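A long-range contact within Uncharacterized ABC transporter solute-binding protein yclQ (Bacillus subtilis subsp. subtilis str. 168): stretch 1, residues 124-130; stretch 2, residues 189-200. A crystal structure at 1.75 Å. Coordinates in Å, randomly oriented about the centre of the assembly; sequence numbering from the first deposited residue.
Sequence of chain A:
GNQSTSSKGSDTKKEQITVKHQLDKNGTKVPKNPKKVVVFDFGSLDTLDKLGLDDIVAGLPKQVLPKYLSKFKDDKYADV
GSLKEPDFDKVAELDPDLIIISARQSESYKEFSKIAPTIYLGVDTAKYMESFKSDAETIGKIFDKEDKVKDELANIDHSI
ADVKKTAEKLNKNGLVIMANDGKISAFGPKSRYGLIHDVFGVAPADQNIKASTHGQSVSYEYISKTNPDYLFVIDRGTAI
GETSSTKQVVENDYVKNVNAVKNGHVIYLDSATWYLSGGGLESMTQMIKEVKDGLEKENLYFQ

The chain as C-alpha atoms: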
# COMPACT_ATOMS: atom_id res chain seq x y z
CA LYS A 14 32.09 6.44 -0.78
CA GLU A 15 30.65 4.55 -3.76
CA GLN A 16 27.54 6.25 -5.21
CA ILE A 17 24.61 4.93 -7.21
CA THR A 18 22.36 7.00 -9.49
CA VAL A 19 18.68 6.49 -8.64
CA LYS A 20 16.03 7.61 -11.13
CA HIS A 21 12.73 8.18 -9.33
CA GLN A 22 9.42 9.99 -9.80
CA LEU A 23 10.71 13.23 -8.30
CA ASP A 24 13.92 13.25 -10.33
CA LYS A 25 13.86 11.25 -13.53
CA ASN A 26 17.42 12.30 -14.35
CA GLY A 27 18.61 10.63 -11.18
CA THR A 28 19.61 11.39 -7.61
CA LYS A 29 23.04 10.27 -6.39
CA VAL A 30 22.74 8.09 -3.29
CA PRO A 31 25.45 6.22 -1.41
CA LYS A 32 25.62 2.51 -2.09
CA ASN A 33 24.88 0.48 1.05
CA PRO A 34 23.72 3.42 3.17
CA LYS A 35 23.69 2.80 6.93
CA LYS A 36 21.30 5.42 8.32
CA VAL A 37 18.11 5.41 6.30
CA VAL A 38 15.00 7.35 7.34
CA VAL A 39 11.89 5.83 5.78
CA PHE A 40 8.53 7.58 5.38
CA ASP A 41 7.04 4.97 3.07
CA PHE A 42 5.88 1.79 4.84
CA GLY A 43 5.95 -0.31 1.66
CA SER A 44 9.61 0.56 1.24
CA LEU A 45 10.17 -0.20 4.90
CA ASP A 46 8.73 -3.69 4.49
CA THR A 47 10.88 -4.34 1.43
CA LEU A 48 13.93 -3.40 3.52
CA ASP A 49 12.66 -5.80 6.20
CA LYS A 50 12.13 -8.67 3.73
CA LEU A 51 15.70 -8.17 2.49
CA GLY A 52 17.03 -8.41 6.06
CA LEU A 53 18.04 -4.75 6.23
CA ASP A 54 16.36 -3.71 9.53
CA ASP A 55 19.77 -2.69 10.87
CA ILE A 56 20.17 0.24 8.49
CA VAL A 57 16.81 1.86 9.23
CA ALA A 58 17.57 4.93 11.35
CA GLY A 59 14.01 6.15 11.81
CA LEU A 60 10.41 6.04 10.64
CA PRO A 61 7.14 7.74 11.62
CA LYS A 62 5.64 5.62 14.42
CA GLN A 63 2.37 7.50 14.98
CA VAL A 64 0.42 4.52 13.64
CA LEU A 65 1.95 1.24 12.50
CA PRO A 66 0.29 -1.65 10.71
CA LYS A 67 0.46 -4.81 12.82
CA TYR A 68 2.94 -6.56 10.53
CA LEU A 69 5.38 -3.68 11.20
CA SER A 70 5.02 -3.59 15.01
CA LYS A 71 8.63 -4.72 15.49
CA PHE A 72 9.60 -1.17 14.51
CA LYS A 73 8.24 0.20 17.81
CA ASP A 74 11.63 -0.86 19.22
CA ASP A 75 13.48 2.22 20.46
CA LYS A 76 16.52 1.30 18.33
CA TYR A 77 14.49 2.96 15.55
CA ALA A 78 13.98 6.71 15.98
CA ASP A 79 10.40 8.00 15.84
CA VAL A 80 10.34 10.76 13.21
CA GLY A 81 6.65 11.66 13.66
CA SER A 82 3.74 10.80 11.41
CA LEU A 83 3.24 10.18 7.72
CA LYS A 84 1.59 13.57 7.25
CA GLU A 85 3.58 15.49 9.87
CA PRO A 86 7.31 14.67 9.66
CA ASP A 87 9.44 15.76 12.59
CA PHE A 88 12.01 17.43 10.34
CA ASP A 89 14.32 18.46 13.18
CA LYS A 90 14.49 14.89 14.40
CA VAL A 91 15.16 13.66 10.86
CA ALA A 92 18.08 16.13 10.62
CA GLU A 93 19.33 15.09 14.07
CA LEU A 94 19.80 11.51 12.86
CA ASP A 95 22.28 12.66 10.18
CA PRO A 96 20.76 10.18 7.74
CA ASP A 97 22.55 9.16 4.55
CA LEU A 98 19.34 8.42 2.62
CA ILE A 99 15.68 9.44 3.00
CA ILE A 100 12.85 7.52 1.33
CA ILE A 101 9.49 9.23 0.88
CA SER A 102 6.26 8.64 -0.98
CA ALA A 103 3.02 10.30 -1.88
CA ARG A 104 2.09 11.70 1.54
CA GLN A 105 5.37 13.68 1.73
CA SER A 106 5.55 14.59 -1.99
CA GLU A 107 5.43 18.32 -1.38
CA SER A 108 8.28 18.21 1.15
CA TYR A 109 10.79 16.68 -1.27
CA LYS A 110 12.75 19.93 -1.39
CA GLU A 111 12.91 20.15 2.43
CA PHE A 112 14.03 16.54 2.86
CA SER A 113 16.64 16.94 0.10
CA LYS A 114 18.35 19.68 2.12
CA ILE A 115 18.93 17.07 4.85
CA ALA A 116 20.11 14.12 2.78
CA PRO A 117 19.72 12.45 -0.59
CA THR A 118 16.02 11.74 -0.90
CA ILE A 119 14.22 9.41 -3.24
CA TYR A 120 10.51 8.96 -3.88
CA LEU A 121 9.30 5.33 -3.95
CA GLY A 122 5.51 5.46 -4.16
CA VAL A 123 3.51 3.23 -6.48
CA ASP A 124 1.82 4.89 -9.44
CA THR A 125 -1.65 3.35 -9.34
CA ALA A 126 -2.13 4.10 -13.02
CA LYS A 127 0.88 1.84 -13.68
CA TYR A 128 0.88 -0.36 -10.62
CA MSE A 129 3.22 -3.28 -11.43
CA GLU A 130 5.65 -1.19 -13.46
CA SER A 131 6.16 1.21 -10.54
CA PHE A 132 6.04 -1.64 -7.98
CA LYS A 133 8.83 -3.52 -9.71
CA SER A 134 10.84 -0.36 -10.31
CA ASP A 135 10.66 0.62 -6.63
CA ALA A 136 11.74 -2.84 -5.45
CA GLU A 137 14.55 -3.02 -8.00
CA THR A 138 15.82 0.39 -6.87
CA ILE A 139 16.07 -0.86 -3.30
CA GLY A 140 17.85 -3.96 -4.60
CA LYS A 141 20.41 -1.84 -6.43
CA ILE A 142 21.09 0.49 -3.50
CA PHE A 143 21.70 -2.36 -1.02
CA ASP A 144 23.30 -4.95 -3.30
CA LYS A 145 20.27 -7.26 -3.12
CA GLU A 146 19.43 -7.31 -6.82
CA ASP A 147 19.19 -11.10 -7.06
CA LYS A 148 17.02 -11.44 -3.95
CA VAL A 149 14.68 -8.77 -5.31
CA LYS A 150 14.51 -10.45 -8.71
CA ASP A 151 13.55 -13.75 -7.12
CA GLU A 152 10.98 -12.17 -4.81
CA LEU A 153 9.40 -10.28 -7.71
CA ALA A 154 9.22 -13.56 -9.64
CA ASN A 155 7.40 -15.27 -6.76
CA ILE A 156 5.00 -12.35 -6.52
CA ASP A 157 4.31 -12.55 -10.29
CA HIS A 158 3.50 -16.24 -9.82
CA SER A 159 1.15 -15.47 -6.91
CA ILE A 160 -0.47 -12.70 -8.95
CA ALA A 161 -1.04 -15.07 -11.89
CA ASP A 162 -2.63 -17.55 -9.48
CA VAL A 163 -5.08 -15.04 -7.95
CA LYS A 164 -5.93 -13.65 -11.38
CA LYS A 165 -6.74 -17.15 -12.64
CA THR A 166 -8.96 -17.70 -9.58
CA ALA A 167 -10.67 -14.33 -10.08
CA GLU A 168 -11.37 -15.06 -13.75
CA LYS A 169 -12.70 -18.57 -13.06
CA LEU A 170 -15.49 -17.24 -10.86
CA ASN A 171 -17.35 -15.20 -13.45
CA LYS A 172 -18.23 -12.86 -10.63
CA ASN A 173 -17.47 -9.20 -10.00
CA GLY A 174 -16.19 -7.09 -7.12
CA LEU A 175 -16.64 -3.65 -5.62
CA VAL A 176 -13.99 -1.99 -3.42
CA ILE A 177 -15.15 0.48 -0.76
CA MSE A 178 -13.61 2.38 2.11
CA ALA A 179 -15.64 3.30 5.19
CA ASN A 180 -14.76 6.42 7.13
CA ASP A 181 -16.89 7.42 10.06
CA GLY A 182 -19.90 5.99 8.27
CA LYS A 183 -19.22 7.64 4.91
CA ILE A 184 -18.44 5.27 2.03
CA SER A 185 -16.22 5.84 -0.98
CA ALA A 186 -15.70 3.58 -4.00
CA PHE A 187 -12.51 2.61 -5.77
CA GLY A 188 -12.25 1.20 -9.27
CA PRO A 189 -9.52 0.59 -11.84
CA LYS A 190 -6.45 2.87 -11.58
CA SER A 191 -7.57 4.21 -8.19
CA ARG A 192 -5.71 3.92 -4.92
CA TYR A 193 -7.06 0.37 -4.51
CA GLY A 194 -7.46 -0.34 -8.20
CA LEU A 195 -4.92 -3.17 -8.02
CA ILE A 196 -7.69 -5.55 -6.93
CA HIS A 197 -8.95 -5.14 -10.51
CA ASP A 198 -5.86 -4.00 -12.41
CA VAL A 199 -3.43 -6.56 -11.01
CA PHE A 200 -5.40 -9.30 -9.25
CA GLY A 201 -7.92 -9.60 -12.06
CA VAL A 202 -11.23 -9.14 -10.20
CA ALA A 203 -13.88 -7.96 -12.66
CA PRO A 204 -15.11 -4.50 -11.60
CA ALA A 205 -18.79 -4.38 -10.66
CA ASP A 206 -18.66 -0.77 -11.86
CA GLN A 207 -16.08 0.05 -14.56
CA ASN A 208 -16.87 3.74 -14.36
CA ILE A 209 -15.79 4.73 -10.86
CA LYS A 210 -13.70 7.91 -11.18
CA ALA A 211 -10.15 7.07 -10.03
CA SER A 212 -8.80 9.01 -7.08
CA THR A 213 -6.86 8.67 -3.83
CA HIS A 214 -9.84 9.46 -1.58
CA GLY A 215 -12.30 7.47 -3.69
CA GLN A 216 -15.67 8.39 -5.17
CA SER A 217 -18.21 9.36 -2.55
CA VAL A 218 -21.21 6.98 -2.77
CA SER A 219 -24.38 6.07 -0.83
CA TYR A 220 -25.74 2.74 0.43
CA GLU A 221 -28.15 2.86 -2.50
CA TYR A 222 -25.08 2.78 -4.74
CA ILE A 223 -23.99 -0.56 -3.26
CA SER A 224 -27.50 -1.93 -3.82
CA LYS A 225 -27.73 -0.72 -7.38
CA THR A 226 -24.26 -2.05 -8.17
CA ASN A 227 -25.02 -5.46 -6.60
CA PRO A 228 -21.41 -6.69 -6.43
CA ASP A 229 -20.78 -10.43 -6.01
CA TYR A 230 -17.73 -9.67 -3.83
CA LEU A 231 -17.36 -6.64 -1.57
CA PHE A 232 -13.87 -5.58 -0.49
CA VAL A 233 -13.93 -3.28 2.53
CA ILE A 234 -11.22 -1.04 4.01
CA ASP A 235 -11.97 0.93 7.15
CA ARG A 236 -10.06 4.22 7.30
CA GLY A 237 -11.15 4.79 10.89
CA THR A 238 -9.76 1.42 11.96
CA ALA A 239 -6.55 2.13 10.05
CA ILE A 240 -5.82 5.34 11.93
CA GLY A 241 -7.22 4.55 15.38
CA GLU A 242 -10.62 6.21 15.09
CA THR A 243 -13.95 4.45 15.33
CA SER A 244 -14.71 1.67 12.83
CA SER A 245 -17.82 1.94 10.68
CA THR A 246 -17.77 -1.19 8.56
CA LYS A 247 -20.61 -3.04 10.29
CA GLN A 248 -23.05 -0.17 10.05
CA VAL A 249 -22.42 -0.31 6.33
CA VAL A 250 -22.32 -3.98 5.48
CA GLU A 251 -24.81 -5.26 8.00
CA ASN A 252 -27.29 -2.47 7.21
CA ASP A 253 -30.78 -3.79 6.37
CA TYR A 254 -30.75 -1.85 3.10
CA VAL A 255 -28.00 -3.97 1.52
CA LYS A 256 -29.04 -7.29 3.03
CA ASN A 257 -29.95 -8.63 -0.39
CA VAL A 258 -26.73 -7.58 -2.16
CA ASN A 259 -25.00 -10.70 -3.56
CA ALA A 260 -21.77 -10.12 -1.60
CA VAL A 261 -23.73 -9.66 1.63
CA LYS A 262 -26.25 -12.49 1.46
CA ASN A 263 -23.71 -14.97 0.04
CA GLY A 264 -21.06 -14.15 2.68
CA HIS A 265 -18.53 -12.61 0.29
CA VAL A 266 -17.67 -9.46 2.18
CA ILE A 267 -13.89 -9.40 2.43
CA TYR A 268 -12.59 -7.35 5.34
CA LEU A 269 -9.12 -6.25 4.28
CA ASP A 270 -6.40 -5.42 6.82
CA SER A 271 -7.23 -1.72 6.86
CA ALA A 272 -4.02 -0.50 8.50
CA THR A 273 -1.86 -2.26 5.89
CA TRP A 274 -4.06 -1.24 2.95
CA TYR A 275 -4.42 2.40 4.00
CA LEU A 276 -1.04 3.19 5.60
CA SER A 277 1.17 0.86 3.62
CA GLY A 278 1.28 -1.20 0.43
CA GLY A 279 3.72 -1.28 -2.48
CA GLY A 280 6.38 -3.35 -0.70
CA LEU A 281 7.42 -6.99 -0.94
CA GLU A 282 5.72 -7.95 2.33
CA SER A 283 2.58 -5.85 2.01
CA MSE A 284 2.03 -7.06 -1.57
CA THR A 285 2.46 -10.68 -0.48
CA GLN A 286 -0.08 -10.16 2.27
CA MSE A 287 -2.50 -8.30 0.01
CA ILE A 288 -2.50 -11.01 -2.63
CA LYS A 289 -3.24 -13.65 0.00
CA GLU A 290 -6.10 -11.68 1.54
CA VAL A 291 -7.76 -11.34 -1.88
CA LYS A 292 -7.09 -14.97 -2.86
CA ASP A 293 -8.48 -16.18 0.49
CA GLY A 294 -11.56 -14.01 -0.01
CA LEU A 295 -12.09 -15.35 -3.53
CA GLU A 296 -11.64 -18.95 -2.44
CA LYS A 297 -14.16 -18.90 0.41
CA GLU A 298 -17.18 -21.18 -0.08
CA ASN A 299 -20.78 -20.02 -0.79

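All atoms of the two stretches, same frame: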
# COMPACT_ATOMS: atom_id res chain seq x y z
N ASP A 124 2.69 4.09 -8.59
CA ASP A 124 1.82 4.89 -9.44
C ASP A 124 0.64 3.98 -9.76
O ASP A 124 0.79 2.99 -10.48
CB ASP A 124 2.58 5.30 -10.71
CG ASP A 124 1.68 5.93 -11.78
OD1 ASP A 124 0.44 6.02 -11.59
OD2 ASP A 124 2.24 6.34 -12.83
N THR A 125 -0.54 4.29 -9.21
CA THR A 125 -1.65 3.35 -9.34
C THR A 125 -2.19 3.29 -10.76
O THR A 125 -3.00 2.42 -11.10
CB THR A 125 -2.78 3.63 -8.33
OG1 THR A 125 -3.25 4.97 -8.52
CG2 THR A 125 -2.27 3.46 -6.90
N ALA A 126 -1.75 4.19 -11.62
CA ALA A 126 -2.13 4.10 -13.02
C ALA A 126 -1.22 3.10 -13.75
O ALA A 126 -1.52 2.65 -14.86
CB ALA A 126 -2.06 5.48 -13.68
N LYS A 127 -0.10 2.76 -13.11
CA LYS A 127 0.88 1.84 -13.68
C LYS A 127 1.41 0.99 -12.54
O LYS A 127 2.59 1.07 -12.20
CB LYS A 127 2.09 2.60 -14.22
CG LYS A 127 1.89 3.42 -15.47
CD LYS A 127 3.08 4.36 -15.63
CE LYS A 127 3.40 4.64 -17.09
NZ LYS A 127 2.21 5.14 -17.84
N TYR A 128 0.54 0.20 -11.92
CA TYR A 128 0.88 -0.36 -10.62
C TYR A 128 2.15 -1.25 -10.67
O TYR A 128 3.12 -0.97 -9.98
CB TYR A 128 -0.31 -1.12 -10.00
CG TYR A 128 -0.12 -1.29 -8.53
CD1 TYR A 128 -0.82 -0.51 -7.62
CD2 TYR A 128 0.81 -2.21 -8.05
CE1 TYR A 128 -0.61 -0.65 -6.26
CE2 TYR A 128 1.03 -2.35 -6.70
CZ TYR A 128 0.32 -1.58 -5.81
OH TYR A 128 0.53 -1.74 -4.46
N MSE A 129 2.13 -2.30 -11.48
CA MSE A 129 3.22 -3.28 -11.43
C MSE A 129 4.52 -2.70 -11.95
O MSE A 129 5.60 -3.01 -11.43
CB MSE A 129 2.83 -4.56 -12.18
CG MSE A 129 1.82 -5.42 -11.41
SE MSE A 129 2.33 -5.67 -9.53
CE MSE A 129 3.88 -6.87 -9.79
N GLU A 130 4.44 -1.84 -12.95
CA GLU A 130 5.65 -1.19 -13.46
C GLU A 130 6.35 -0.43 -12.33
O GLU A 130 7.55 -0.62 -12.11
CB GLU A 130 5.31 -0.23 -14.61
CG GLU A 130 6.49 0.59 -15.12
CD GLU A 130 6.11 1.50 -16.29
OE1 GLU A 130 6.27 2.73 -16.16
OE2 GLU A 130 5.64 0.98 -17.32
N PRO A 189 -10.81 0.68 -11.14
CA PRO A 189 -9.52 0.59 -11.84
C PRO A 189 -8.71 1.89 -11.76
O PRO A 189 -9.27 2.97 -11.88
CB PRO A 189 -9.93 0.28 -13.28
CG PRO A 189 -11.23 -0.45 -13.15
CD PRO A 189 -11.94 0.30 -12.00
N LYS A 190 -7.40 1.75 -11.55
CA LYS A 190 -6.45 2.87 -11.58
C LYS A 190 -6.54 3.76 -10.34
O LYS A 190 -5.77 4.70 -10.20
CB LYS A 190 -6.63 3.71 -12.84
CG LYS A 190 -6.65 2.91 -14.13
CD LYS A 190 -5.26 2.55 -14.60
CE LYS A 190 -5.30 1.83 -15.95
NZ LYS A 190 -5.81 0.42 -15.84
N SER A 191 -7.46 3.45 -9.44
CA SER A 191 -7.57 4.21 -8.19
C SER A 191 -6.56 3.70 -7.17
O SER A 191 -5.79 2.76 -7.41
CB SER A 191 -8.99 4.12 -7.61
OG SER A 191 -9.21 2.85 -7.02
N ARG A 192 -6.58 4.32 -6.00
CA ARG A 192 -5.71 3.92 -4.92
C ARG A 192 -5.75 2.41 -4.66
O ARG A 192 -4.74 1.78 -4.40
CB ARG A 192 -6.11 4.68 -3.66
CG ARG A 192 -5.29 4.32 -2.46
CD ARG A 192 -5.79 5.15 -1.30
NE ARG A 192 -4.84 5.18 -0.20
CZ ARG A 192 -4.95 5.99 0.84
NH1 ARG A 192 -5.98 6.83 0.92
NH2 ARG A 192 -4.04 5.95 1.80
N TYR A 193 -6.93 1.81 -4.75
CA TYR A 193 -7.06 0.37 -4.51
C TYR A 193 -7.45 -0.39 -5.77
O TYR A 193 -7.91 -1.54 -5.72
CB TYR A 193 -8.06 0.08 -3.37
CG TYR A 193 -7.73 0.82 -2.09
CD1 TYR A 193 -6.53 0.60 -1.42
CD2 TYR A 193 -8.60 1.76 -1.56
CE1 TYR A 193 -6.22 1.29 -0.26
CE2 TYR A 193 -8.31 2.45 -0.41
CZ TYR A 193 -7.11 2.21 0.25
OH TYR A 193 -6.81 2.89 1.41
N GLY A 194 -7.23 0.26 -6.91
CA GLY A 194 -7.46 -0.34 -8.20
C GLY A 194 -6.75 -1.66 -8.45
O GLY A 194 -7.18 -2.42 -9.31
N LEU A 195 -5.66 -1.94 -7.74
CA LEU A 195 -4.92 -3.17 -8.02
C LEU A 195 -5.76 -4.44 -7.89
O LEU A 195 -5.45 -5.45 -8.53
CB LEU A 195 -3.62 -3.27 -7.19
CG LEU A 195 -3.72 -3.77 -5.75
CD1 LEU A 195 -2.31 -4.07 -5.25
CD2 LEU A 195 -4.39 -2.73 -4.88
N ILE A 196 -6.83 -4.38 -7.09
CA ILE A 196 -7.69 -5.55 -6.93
C ILE A 196 -8.27 -5.93 -8.30
O ILE A 196 -8.41 -7.11 -8.62
CB ILE A 196 -8.79 -5.26 -5.89
CG1 ILE A 196 -8.18 -5.30 -4.49
CG2 ILE A 196 -9.92 -6.28 -6.02
CD1 ILE A 196 -9.07 -4.70 -3.36
N HIS A 197 -8.53 -4.92 -9.12
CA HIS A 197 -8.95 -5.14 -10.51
C HIS A 197 -7.80 -5.17 -11.51
O HIS A 197 -7.75 -6.06 -12.38
CB HIS A 197 -9.93 -4.04 -10.93
CG HIS A 197 -11.05 -3.85 -9.97
ND1 HIS A 197 -12.01 -4.83 -9.74
CD2 HIS A 197 -11.40 -2.81 -9.18
CE1 HIS A 197 -12.87 -4.39 -8.85
NE2 HIS A 197 -12.53 -3.16 -8.50
N ASP A 198 -6.87 -4.21 -11.39
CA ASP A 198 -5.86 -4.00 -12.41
C ASP A 198 -4.78 -5.09 -12.38
O ASP A 198 -4.19 -5.41 -13.41
CB ASP A 198 -5.19 -2.64 -12.23
CG ASP A 198 -6.19 -1.49 -12.29
OD1 ASP A 198 -7.17 -1.60 -13.06
OD2 ASP A 198 -5.99 -0.50 -11.57
N VAL A 199 -4.54 -5.63 -11.20
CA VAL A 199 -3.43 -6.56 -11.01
C VAL A 199 -3.96 -7.95 -10.69
O VAL A 199 -3.56 -8.93 -11.31
CB VAL A 199 -2.50 -6.07 -9.89
CG1 VAL A 199 -1.37 -7.05 -9.65
CG2 VAL A 199 -1.93 -4.70 -10.26
N PHE A 200 -4.90 -8.01 -9.73
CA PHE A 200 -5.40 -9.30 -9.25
C PHE A 200 -6.51 -9.87 -10.11
O PHE A 200 -6.94 -11.00 -9.90
CB PHE A 200 -5.90 -9.21 -7.80
CG PHE A 200 -4.86 -8.73 -6.82
CD1 PHE A 200 -3.52 -8.79 -7.13
CD2 PHE A 200 -5.25 -8.22 -5.58
CE1 PHE A 200 -2.57 -8.34 -6.23
CE2 PHE A 200 -4.31 -7.77 -4.64
CZ PHE A 200 -2.96 -7.83 -4.97
O HOH W 1 -3.86 0.02 -9.86

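This is a small, mixed long-range contact, burying 402 Å² over both sides, in which a polar end built around Thr125 and Lys190 gives way to an apolar end where Tyr128 and Met129 meet Leu195 and Val199. The backbones are closest at the polar end: the CA atoms of Ala126 and Lys190 lie 4.7 Å apart, whereas those of Met129 and Val199 are 7.4 Å apart, leaving room for side chains between them.

Thr125 directs its CA-to-CB bond toward the second stretch and has chi1 near 58° (p). Its OG1 lies 3.0 Å from Lys190 O, a distance suited to a hydrogen bond, although another acceptor is within reach of the same proton. Its CB also packs 3.3 Å from Ser191 O, at the start of the type I turn that closes with Gly194 N to Ser191 O at 2.9 Å. On the backbone side, Lys190 CA approaches Thr125 O at 3.5 Å, and the angle of 154° at the hydrogen supports a CA-H...O contact.

Asp198 helps to organise this region. Its OD2 accepts a hydrogen bond from Lys190 N at 2.7 Å (155°), tying the loop to the helix within stretch 2. Thr125 O and Asp198 OD2 are 4.2 Å apart, too far for direct bonding and both acceptors; water 1 lies 2.8 Å from Thr125 O and 2.8 Å from Asp198 OD2, placed to donate to each.

At the apolar end, Leu195 CD1 sits 4.0 Å from the Tyr128 ring centroid and 26° off the ring normal, which identifies a CH-pi contact over the face. Val199 CG2 packs 3.9 Å from Tyr128 CB, while Val199 CG1 reaches 4.0 Å from SE of Met129, a selenomethionine. Val199 thus packs against two consecutive residues of the stretch 1 helix, and its CG2 touches both, lying 4.0 Å from Met129 CG as well.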